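Local structure of putative agmatinase (Clostridium difficile, 3LHL) at residues L126-N131 against V140-W145; Y116-D121 against I197-D202. The protein probably hydrolyses agmatine to putrescine and urea, as a putative manganese-dependent agmatinase of the arginase family. All blocks are in the same frame, centred on the assembly; numbering follows the deposited sequence.

Contact 1 (L126-N131 against V140-W145). With PO4 (phosphate ion), chain F.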
ATOM      1  N   LEU A 126      13.388   6.032   1.954  1.00 19.71           N
ATOM      2  CA  LEU A 126      14.644   5.549   1.410  1.00 19.12           C
ATOM      3  C   LEU A 126      15.823   5.533   2.382  1.00 20.53           C
ATOM      4  O   LEU A 126      16.884   5.005   2.057  1.00 21.52           O
ATOM      5  CB  LEU A 126      15.009   6.360   0.165  1.00 18.21           C
ATOM      6  CG  LEU A 126      14.215   6.044  -1.107  1.00 18.83           C
ATOM      7  CD1 LEU A 126      14.667   6.943  -2.243  1.00 17.55           C
ATOM      8  CD2 LEU A 126      14.422   4.580  -1.486  1.00 19.98           C
ATOM      9  N   ARG A 127      15.663   6.089   3.576  1.00 21.79           N
ATOM     10  CA  ARG A 127      16.793   6.085   4.495  1.00 22.45           C
ATOM     11  C   ARG A 127      17.176   4.661   4.895  1.00 21.33           C
ATOM     12  O   ARG A 127      16.324   3.772   4.980  1.00 19.49           O
ATOM     13  CB  ARG A 127      16.503   6.944   5.728  1.00 22.71           C
ATOM     14  CG  ARG A 127      15.465   6.415   6.689  1.00 24.34           C
ATOM     15  CD  ARG A 127      15.139   7.513   7.697  1.00 24.77           C
ATOM     16  NE  ARG A 127      14.545   8.664   7.018  1.00 24.88           N
ATOM     17  CZ  ARG A 127      14.451   9.885   7.534  1.00 26.18           C
ATOM     18  NH1 ARG A 127      14.917  10.139   8.750  1.00 24.87           N
ATOM     19  NH2 ARG A 127      13.879  10.853   6.830  1.00 24.13           N
ATOM     20  N   GLU A 128      18.472   4.459   5.118  1.00 20.96           N
ATOM     21  CA  GLU A 128      19.026   3.159   5.482  1.00 21.06           C
ATOM     22  C   GLU A 128      18.544   2.682   6.853  1.00 21.25           C
ATOM     23  O   GLU A 128      18.271   1.499   7.044  1.00 19.76           O
ATOM     24  CB  GLU A 128      20.554   3.239   5.448  1.00 20.84           C
ATOM     25  CG  GLU A 128      21.293   1.932   5.745  1.00 25.20           C
ATOM     26  CD  GLU A 128      20.921   0.795   4.802  1.00 25.53           C
ATOM     27  OE1 GLU A 128      20.617   1.056   3.618  1.00 27.33           O
ATOM     28  OE2 GLU A 128      20.952  -0.369   5.245  1.00 28.90           O
ATOM     29  N   GLU A 129      18.438   3.606   7.804  1.00 21.23           N
ATOM     30  CA  GLU A 129      17.979   3.261   9.143  1.00 22.63           C
ATOM     31  C   GLU A 129      17.110   4.358   9.726  1.00 22.22           C
ATOM     32  O   GLU A 129      17.115   5.493   9.255  1.00 22.55           O
ATOM     33  CB  GLU A 129      19.154   3.051  10.106  1.00 24.28           C
ATOM     34  CG  GLU A 129      20.078   1.893   9.807  1.00 27.10           C
ATOM     35  CD  GLU A 129      21.012   1.611  10.978  1.00 30.03           C
ATOM     36  OE1 GLU A 129      21.404   2.574  11.676  1.00 29.41           O
ATOM     37  OE2 GLU A 129      21.355   0.430  11.200  1.00 31.88           O
ATOM     38  N   TYR A 130      16.372   4.000  10.769  1.00 21.40           N
ATOM     39  CA  TYR A 130      15.520   4.941  11.473  1.00 23.10           C
ATOM     40  C   TYR A 130      15.429   4.406  12.895  1.00 24.31           C
ATOM     41  O   TYR A 130      15.108   3.237  13.105  1.00 25.45           O
ATOM     42  CB  TYR A 130      14.135   5.024  10.825  1.00 21.43           C
ATOM     43  CG  TYR A 130      13.267   6.119  11.412  1.00 21.87           C
ATOM     44  CD1 TYR A 130      13.709   7.442  11.443  1.00 21.73           C
ATOM     45  CD2 TYR A 130      12.012   5.828  11.954  1.00 22.61           C
ATOM     46  CE1 TYR A 130      12.927   8.454  12.004  1.00 23.07           C
ATOM     47  CE2 TYR A 130      11.218   6.830  12.516  1.00 22.56           C
ATOM     48  CZ  TYR A 130      11.682   8.140  12.539  1.00 24.59           C
ATOM     49  OH  TYR A 130      10.912   9.130  13.109  1.00 23.55           O
ATOM     50  N   ASN A 131      15.728   5.260  13.868  1.00 26.55           N
ATOM     51  CA  ASN A 131      15.716   4.852  15.269  1.00 29.00           C
ATOM     52  C   ASN A 131      16.648   3.653  15.441  1.00 28.80           C
ATOM     53  O   ASN A 131      16.331   2.703  16.154  1.00 27.48           O
ATOM     54  CB  ASN A 131      14.297   4.489  15.726  1.00 29.01           C
ATOM     55  CG  ASN A 131      13.368   5.695  15.758  1.00 32.37           C
ATOM     56  OD1 ASN A 131      13.758   6.776  16.201  1.00 31.60           O
ATOM     57  ND2 ASN A 131      12.131   5.510  15.299  1.00 34.07           N
ATOM     58  N   VAL A 140      11.493   1.081   4.505  1.00 16.97           N
ATOM     59  CA  VAL A 140      10.910   0.021   3.690  1.00 17.01           C
ATOM     60  C   VAL A 140      11.281   0.021   2.201  1.00 18.08           C
ATOM     61  O   VAL A 140      11.599  -1.031   1.646  1.00 18.18           O
ATOM     62  CB  VAL A 140       9.353  -0.018   3.840  1.00 17.23           C
ATOM     63  CG1 VAL A 140       8.712   1.204   3.179  1.00 15.76           C
ATOM     64  CG2 VAL A 140       8.811  -1.312   3.245  1.00 16.22           C
ATOM     65  N   ILE A 141      11.260   1.180   1.552  1.00 16.35           N
ATOM     66  CA  ILE A 141      11.592   1.212   0.135  1.00 18.15           C
ATOM     67  C   ILE A 141      13.071   0.946  -0.112  1.00 18.32           C
ATOM     68  O   ILE A 141      13.439   0.383  -1.144  1.00 19.29           O
ATOM     69  CB  ILE A 141      11.179   2.560  -0.513  1.00 19.20           C
ATOM     70  CG1 ILE A 141       9.668   2.749  -0.368  1.00 18.26           C
ATOM     71  CG2 ILE A 141      11.547   2.575  -1.999  1.00 18.81           C
ATOM     72  CD1 ILE A 141       8.850   1.608  -0.948  1.00 19.58           C
ATOM     73  N   LYS A 142      13.921   1.345   0.831  1.00 19.68           N
ATOM     74  CA  LYS A 142      15.350   1.105   0.691  1.00 18.18           C
ATOM     75  C   LYS A 142      15.556  -0.406   0.774  1.00 17.81           C
ATOM     76  O   LYS A 142      16.335  -0.979   0.015  1.00 17.20           O
ATOM     77  CB  LYS A 142      16.126   1.807   1.808  1.00 18.62           C
ATOM     78  CG  LYS A 142      17.639   1.658   1.705  1.00 18.96           C
ATOM     79  CD  LYS A 142      18.177   2.267   0.413  1.00 20.89           C
ATOM     80  CE  LYS A 142      19.656   1.969   0.233  1.00 21.37           C
ATOM     81  NZ  LYS A 142      20.485   2.511   1.347  1.00 24.14           N
ATOM     82  N   ARG A 143      14.841  -1.048   1.694  1.00 18.43           N
ATOM     83  CA  ARG A 143      14.936  -2.497   1.848  1.00 20.80           C
ATOM     84  C   ARG A 143      14.521  -3.177   0.552  1.00 20.48           C
ATOM     85  O   ARG A 143      15.166  -4.124   0.104  1.00 19.92           O
ATOM     86  CB  ARG A 143      14.031  -2.987   2.979  1.00 21.13           C
ATOM     87  CG  ARG A 143      14.538  -2.622   4.352  1.00 24.11           C
ATOM     88  CD  ARG A 143      15.968  -3.111   4.535  1.00 25.22           C
ATOM     89  NE  ARG A 143      16.726  -2.121   5.282  1.00 31.77           N
ATOM     90  CZ  ARG A 143      17.803  -1.497   4.827  1.00 31.81           C
ATOM     91  NH1 ARG A 143      18.276  -1.761   3.617  1.00 29.82           N
ATOM     92  NH2 ARG A 143      18.390  -0.582   5.582  1.00 34.66           N
ATOM     93  N   ILE A 144      13.441  -2.684  -0.047  1.00 18.45           N
ATOM     94  CA  ILE A 144      12.950  -3.248  -1.292  1.00 20.07           C
ATOM     95  C   ILE A 144      13.918  -2.991  -2.441  1.00 19.23           C
ATOM     96  O   ILE A 144      14.096  -3.843  -3.304  1.00 19.84           O
ATOM     97  CB  ILE A 144      11.555  -2.690  -1.639  1.00 20.12           C
ATOM     98  CG1 ILE A 144      10.536  -3.231  -0.624  1.00 18.59           C
ATOM     99  CG2 ILE A 144      11.186  -3.053  -3.079  1.00 17.09           C
ATOM    100  CD1 ILE A 144       9.118  -2.720  -0.806  1.00 17.71           C
ATOM    101  N   TRP A 145      14.553  -1.825  -2.448  1.00 19.82           N
ATOM    102  CA  TRP A 145      15.510  -1.518  -3.499  1.00 20.16           C
ATOM    103  C   TRP A 145      16.691  -2.493  -3.421  1.00 20.57           C
ATOM    104  O   TRP A 145      17.268  -2.862  -4.444  1.00 20.32           O
ATOM    105  CB  TRP A 145      16.025  -0.087  -3.367  1.00 21.23           C
ATOM    106  CG  TRP A 145      17.071   0.239  -4.387  1.00 21.38           C
ATOM    107  CD1 TRP A 145      16.869   0.559  -5.701  1.00 21.99           C
ATOM    108  CD2 TRP A 145      18.492   0.213  -4.192  1.00 20.20           C
ATOM    109  NE1 TRP A 145      18.080   0.733  -6.338  1.00 21.04           N
ATOM    110  CE2 TRP A 145      19.091   0.527  -5.435  1.00 20.89           C
ATOM    111  CE3 TRP A 145      19.316  -0.047  -3.087  1.00 19.90           C
ATOM    112  CZ2 TRP A 145      20.481   0.588  -5.604  1.00 21.03           C
ATOM    113  CZ3 TRP A 145      20.698   0.013  -3.253  1.00 19.97           C
ATOM    114  CH2 TRP A 145      21.267   0.329  -4.506  1.00 21.16           C
TER
HETATM  115  P   PO4 F 305       7.988   7.487  14.890  1.00 28.72           P
HETATM  116  O1  PO4 F 305       8.506   8.384  13.825  1.00 28.28           O
HETATM  117  O2  PO4 F 305       8.224   6.072  14.509  1.00 27.35           O
HETATM  118  O3  PO4 F 305       8.692   7.777  16.167  1.00 30.38           O
HETATM  119  O4  PO4 F 305       6.528   7.719  15.063  1.00 28.41           O
HETATM  120  O   HOH W   1      20.072   5.795   2.000  1.00 27.48           O
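Glu128 reaches across to the first turn of helix 140-148 and meets two basic side chains, Lys142 and Arg143, with one carboxylate oxygen for each. Its CG lies anti to the backbone N (chi1 -177°), and a bend at chi2 (58°) turns CD toward the helix. OE1 takes Lys142 NZ at 2.7 Å, the ammonium arriving nearly along the C-O axis. OE2 lies 2.6 Å from Arg143 NH2, a salt bridge whose hydrogen bond is weak because the angle at the hydrogen is only 137°. The side chains of Glu128 and Arg143 run at about a right angle, with carboxylate and guanidinium planes well out of parallel, so the pair does not form the flat, two-pronged bridge. Sharing the carboxylate between two cations would be expected to favour its ionised form.

Beneath this network the aliphatic part of Lys142 packs on the loop backbone, its CB 3.3 Å from Leu126 O. A water donates to that same carbonyl and weakly accepts from Lys142 NZ. Deeper still, Leu126 and Ile141 cross obliquely, CD2 of the leucine touching CG2 of the isoleucine at 3.5 Å. Well away from the helix, Tyr130 OH gives a hydrogen bond to O1 of a phosphate, probably from the crystallisation liquor.

Arg143 is further held by Asp146 and by the carbonyl of Lys134, while Arg127 pairs with Glu165. Leu126 and Ile141 both rest on Gln155 of strand 153-158, Leu126 and Lys142 also touch Phe168 of helix 163-170, and Arg143 leans on Leu102 of helix 101-111.

Contact 2 (Y116-D121 against I197-D202); sequences YVIHFD and IYLTID. With MN (manganese (II) ion), chain C; MN (manganese (II) ion), chain B.
Two adjacent inner strands of the main parallel sheet bring Asp121 and Asp202 together at the manganese site. Five backbone hydrogen bonds join them, alternating from Tyr198 N to Tyr116 O at the start to Asp202 N to Phe120 O at the end. The straightest approach to a carbonyl is that of Thr200 N to Ile118 O, at 3.0 Å with a C=O...N angle of 179°.

On one face Ile118 sits between Ile197 and Leu199; its CG2 presses on Leu199 CD1 at 3.5 Å, tighter than usual for two carbons. Phe120 lies beside Ile201, both pointing the same way, with Leu199 CD1 at the edge of its ring. On the other face, the CG2 of Thr200 comes to the edge of the His119 imidazole, 3.7 Å from ND1. Thr200 OG1 turns elsewhere, to His98 and Asp245, and so links this second-shell threonine to a metal ligand.

The carboxylate planes of Asp121 and Asp202 are turned 61° against each other, and the two groups bridge the metals differently. Asp121 spans them with both oxygens, OD2 at 2.2 Å from the chain B manganese and OD1 on the chain C ion, whereas Asp202 uses OD2 alone for both. His98 and Asp125 complete the protein ligands of the chain B ion, His123 and Asp204 those of the chain C ion. Such a binuclear manganese cluster, at the C-terminal ends of parallel strands, is the hallmark of the arginase fold.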
ATOM      1  N   TYR A 116       7.703  -4.984 -10.854  1.00 22.76           N
ATOM      2  CA  TYR A 116       7.868  -3.545 -10.679  1.00 21.87           C
ATOM      3  C   TYR A 116       7.074  -3.091  -9.461  1.00 20.91           C
ATOM      4  O   TYR A 116       6.042  -3.673  -9.127  1.00 23.06           O
ATOM      5  CB  TYR A 116       7.392  -2.811 -11.932  1.00 22.44           C
ATOM      6  CG  TYR A 116       8.242  -3.123 -13.140  1.00 23.47           C
ATOM      7  CD1 TYR A 116       9.400  -2.391 -13.409  1.00 24.00           C
ATOM      8  CD2 TYR A 116       7.928  -4.190 -13.978  1.00 23.82           C
ATOM      9  CE1 TYR A 116      10.227  -2.714 -14.481  1.00 25.60           C
ATOM     10  CE2 TYR A 116       8.750  -4.526 -15.054  1.00 27.35           C
ATOM     11  CZ  TYR A 116       9.900  -3.783 -15.298  1.00 27.48           C
ATOM     12  OH  TYR A 116      10.730  -4.122 -16.343  1.00 28.63           O
ATOM     13  N   VAL A 117       7.561  -2.050  -8.799  1.00 21.09           N
ATOM     14  CA  VAL A 117       6.912  -1.530  -7.607  1.00 18.91           C
ATOM     15  C   VAL A 117       6.365  -0.115  -7.795  1.00 20.16           C
ATOM     16  O   VAL A 117       7.095   0.797  -8.186  1.00 20.89           O
ATOM     17  CB  VAL A 117       7.900  -1.501  -6.412  1.00 17.34           C
ATOM     18  CG1 VAL A 117       7.214  -0.925  -5.179  1.00 13.42           C
ATOM     19  CG2 VAL A 117       8.432  -2.898  -6.136  1.00 14.72           C
ATOM     20  N   ILE A 118       5.075   0.057  -7.526  1.00 19.37           N
ATOM     21  CA  ILE A 118       4.451   1.369  -7.614  1.00 19.78           C
ATOM     22  C   ILE A 118       4.260   1.800  -6.163  1.00 19.81           C
ATOM     23  O   ILE A 118       3.603   1.111  -5.377  1.00 20.89           O
ATOM     24  CB  ILE A 118       3.110   1.309  -8.381  1.00 19.90           C
ATOM     25  CG1 ILE A 118       3.399   1.061  -9.871  1.00 21.06           C
ATOM     26  CG2 ILE A 118       2.329   2.615  -8.200  1.00 17.96           C
ATOM     27  CD1 ILE A 118       2.168   1.039 -10.772  1.00 19.33           C
ATOM     28  N   HIS A 119       4.854   2.940  -5.821  1.00 18.58           N
ATOM     29  CA  HIS A 119       4.846   3.460  -4.457  1.00 16.66           C
ATOM     30  C   HIS A 119       4.239   4.862  -4.280  1.00 16.59           C
ATOM     31  O   HIS A 119       4.743   5.841  -4.829  1.00 18.25           O
ATOM     32  CB  HIS A 119       6.299   3.430  -3.966  1.00 16.75           C
ATOM     33  CG  HIS A 119       6.532   4.069  -2.631  1.00 17.79           C
ATOM     34  ND1 HIS A 119       5.865   3.681  -1.487  1.00 19.41           N
ATOM     35  CD2 HIS A 119       7.419   5.017  -2.246  1.00 17.11           C
ATOM     36  CE1 HIS A 119       6.335   4.359  -0.455  1.00 19.41           C
ATOM     37  NE2 HIS A 119       7.279   5.177  -0.888  1.00 19.66           N
ATOM     38  N   PHE A 120       3.152   4.943  -3.518  1.00 14.33           N
ATOM     39  CA  PHE A 120       2.488   6.213  -3.226  1.00 14.88           C
ATOM     40  C   PHE A 120       2.803   6.534  -1.771  1.00 15.22           C
ATOM     41  O   PHE A 120       2.612   5.697  -0.883  1.00 12.71           O
ATOM     42  CB  PHE A 120       0.976   6.098  -3.444  1.00 15.04           C
ATOM     43  CG  PHE A 120       0.571   6.156  -4.892  1.00 16.64           C
ATOM     44  CD1 PHE A 120       0.422   7.380  -5.538  1.00 14.61           C
ATOM     45  CD2 PHE A 120       0.372   4.986  -5.620  1.00 15.63           C
ATOM     46  CE1 PHE A 120       0.082   7.440  -6.892  1.00 15.85           C
ATOM     47  CE2 PHE A 120       0.032   5.035  -6.979  1.00 16.63           C
ATOM     48  CZ  PHE A 120      -0.113   6.260  -7.615  1.00 14.69           C
ATOM     49  N   ASP A 121       3.269   7.749  -1.520  1.00 14.72           N
ATOM     50  CA  ASP A 121       3.670   8.104  -0.168  1.00 15.49           C
ATOM     51  C   ASP A 121       3.982   9.594  -0.071  1.00 16.35           C
ATOM     52  O   ASP A 121       4.242  10.258  -1.081  1.00 15.89           O
ATOM     53  CB  ASP A 121       4.945   7.318   0.175  1.00 14.11           C
ATOM     54  CG  ASP A 121       5.072   6.992   1.657  1.00 16.01           C
ATOM     55  OD1 ASP A 121       4.989   7.916   2.500  1.00  9.87           O
ATOM     56  OD2 ASP A 121       5.268   5.795   1.966  1.00 13.76           O
ATOM     57  N   ILE A 197       3.173  -5.874 -11.331  1.00 19.70           N
ATOM     58  CA  ILE A 197       3.346  -4.825 -10.346  1.00 20.29           C
ATOM     59  C   ILE A 197       2.939  -5.157  -8.912  1.00 19.41           C
ATOM     60  O   ILE A 197       1.984  -5.899  -8.669  1.00 18.40           O
ATOM     61  CB  ILE A 197       2.544  -3.550 -10.797  1.00 20.51           C
ATOM     62  CG1 ILE A 197       3.323  -2.778 -11.864  1.00 22.47           C
ATOM     63  CG2 ILE A 197       2.232  -2.650  -9.607  1.00 22.45           C
ATOM     64  CD1 ILE A 197       3.431  -3.478 -13.209  1.00 22.96           C
ATOM     65  N   TYR A 198       3.696  -4.613  -7.964  1.00 18.84           N
ATOM     66  CA  TYR A 198       3.343  -4.747  -6.560  1.00 18.56           C
ATOM     67  C   TYR A 198       2.985  -3.308  -6.209  1.00 18.10           C
ATOM     68  O   TYR A 198       3.831  -2.416  -6.286  1.00 19.11           O
ATOM     69  CB  TYR A 198       4.505  -5.186  -5.677  1.00 16.10           C
ATOM     70  CG  TYR A 198       4.040  -5.373  -4.245  1.00 16.81           C
ATOM     71  CD1 TYR A 198       3.618  -6.618  -3.785  1.00 15.33           C
ATOM     72  CD2 TYR A 198       3.921  -4.280  -3.384  1.00 16.42           C
ATOM     73  CE1 TYR A 198       3.082  -6.771  -2.503  1.00 17.99           C
ATOM     74  CE2 TYR A 198       3.385  -4.420  -2.105  1.00 17.52           C
ATOM     75  CZ  TYR A 198       2.966  -5.668  -1.670  1.00 18.13           C
ATOM     76  OH  TYR A 198       2.411  -5.804  -0.413  1.00 16.92           O
ATOM     77  N   LEU A 199       1.731  -3.079  -5.849  1.00 17.48           N
ATOM     78  CA  LEU A 199       1.272  -1.736  -5.517  1.00 14.66           C
ATOM     79  C   LEU A 199       1.197  -1.502  -4.018  1.00 14.27           C
ATOM     80  O   LEU A 199       0.416  -2.144  -3.321  1.00 17.23           O
ATOM     81  CB  LEU A 199      -0.103  -1.500  -6.142  1.00 13.11           C
ATOM     82  CG  LEU A 199      -0.850  -0.214  -5.787  1.00 14.11           C
ATOM     83  CD1 LEU A 199      -0.090   1.000  -6.295  1.00 10.42           C
ATOM     84  CD2 LEU A 199      -2.247  -0.274  -6.400  1.00 14.95           C
ATOM     85  N   THR A 200       2.021  -0.586  -3.523  1.00 13.81           N
ATOM     86  CA  THR A 200       2.026  -0.257  -2.105  1.00 13.91           C
ATOM     87  C   THR A 200       1.619   1.202  -1.931  1.00 14.39           C
ATOM     88  O   THR A 200       2.296   2.120  -2.401  1.00 14.17           O
ATOM     89  CB  THR A 200       3.421  -0.489  -1.457  1.00 14.51           C
ATOM     90  OG1 THR A 200       3.372  -0.092  -0.078  1.00 13.41           O
ATOM     91  CG2 THR A 200       4.506   0.305  -2.185  1.00  9.91           C
ATOM     92  N   ILE A 201       0.500   1.405  -1.251  1.00 14.55           N
ATOM     93  CA  ILE A 201      -0.024   2.742  -1.024  1.00 13.85           C
ATOM     94  C   ILE A 201       0.007   3.179   0.439  1.00 14.55           C
ATOM     95  O   ILE A 201      -0.744   2.658   1.271  1.00 13.75           O
ATOM     96  CB  ILE A 201      -1.486   2.846  -1.530  1.00 12.83           C
ATOM     97  CG1 ILE A 201      -1.507   2.771  -3.057  1.00 12.90           C
ATOM     98  CG2 ILE A 201      -2.136   4.144  -1.033  1.00 12.16           C
ATOM     99  CD1 ILE A 201      -2.900   2.821  -3.652  1.00 13.63           C
ATOM    100  N   ASP A 202       0.891   4.122   0.752  1.00 14.22           N
ATOM    101  CA  ASP A 202       0.956   4.676   2.098  1.00 14.33           C
ATOM    102  C   ASP A 202      -0.123   5.759   2.039  1.00 15.25           C
ATOM    103  O   ASP A 202       0.006   6.721   1.281  1.00 14.07           O
ATOM    104  CB  ASP A 202       2.313   5.319   2.362  1.00 15.07           C
ATOM    105  CG  ASP A 202       2.411   5.901   3.752  1.00 16.82           C
ATOM    106  OD1 ASP A 202       1.425   6.513   4.204  1.00 19.06           O
ATOM    107  OD2 ASP A 202       3.470   5.755   4.390  1.00 15.60           O
TER
HETATM  108 MN    MN C 302       4.410   7.903   4.736  1.00 17.84          MN
HETATM  109 MN    MN B 301       5.504   4.973   3.962  1.00 18.22          MN

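In the fold
Of the four segments, the one on strand 115-120 comes first along the chain from the N terminus and delivers Asp121 to the metals; the chain then runs through the loop holding 126-131 and turns into helix 140-148. Contact 1 closes this short excursion, with eight residues between its segments. After further strands and helices the chain returns as strand 196-202, where contact 2 closes a much longer loop, inside which contact 1 is nested. The centres of the two contacts are about 15 Å apart, yet helix and sheet meet directly: Ile141 CG1 packs 3.4 Å from His119 NE2, and Ile144 lies against Val117. Contact 1 joins the loop after strand 115-120 to the helix that packs on the sheet, while contact 2 joins two of its inner strands.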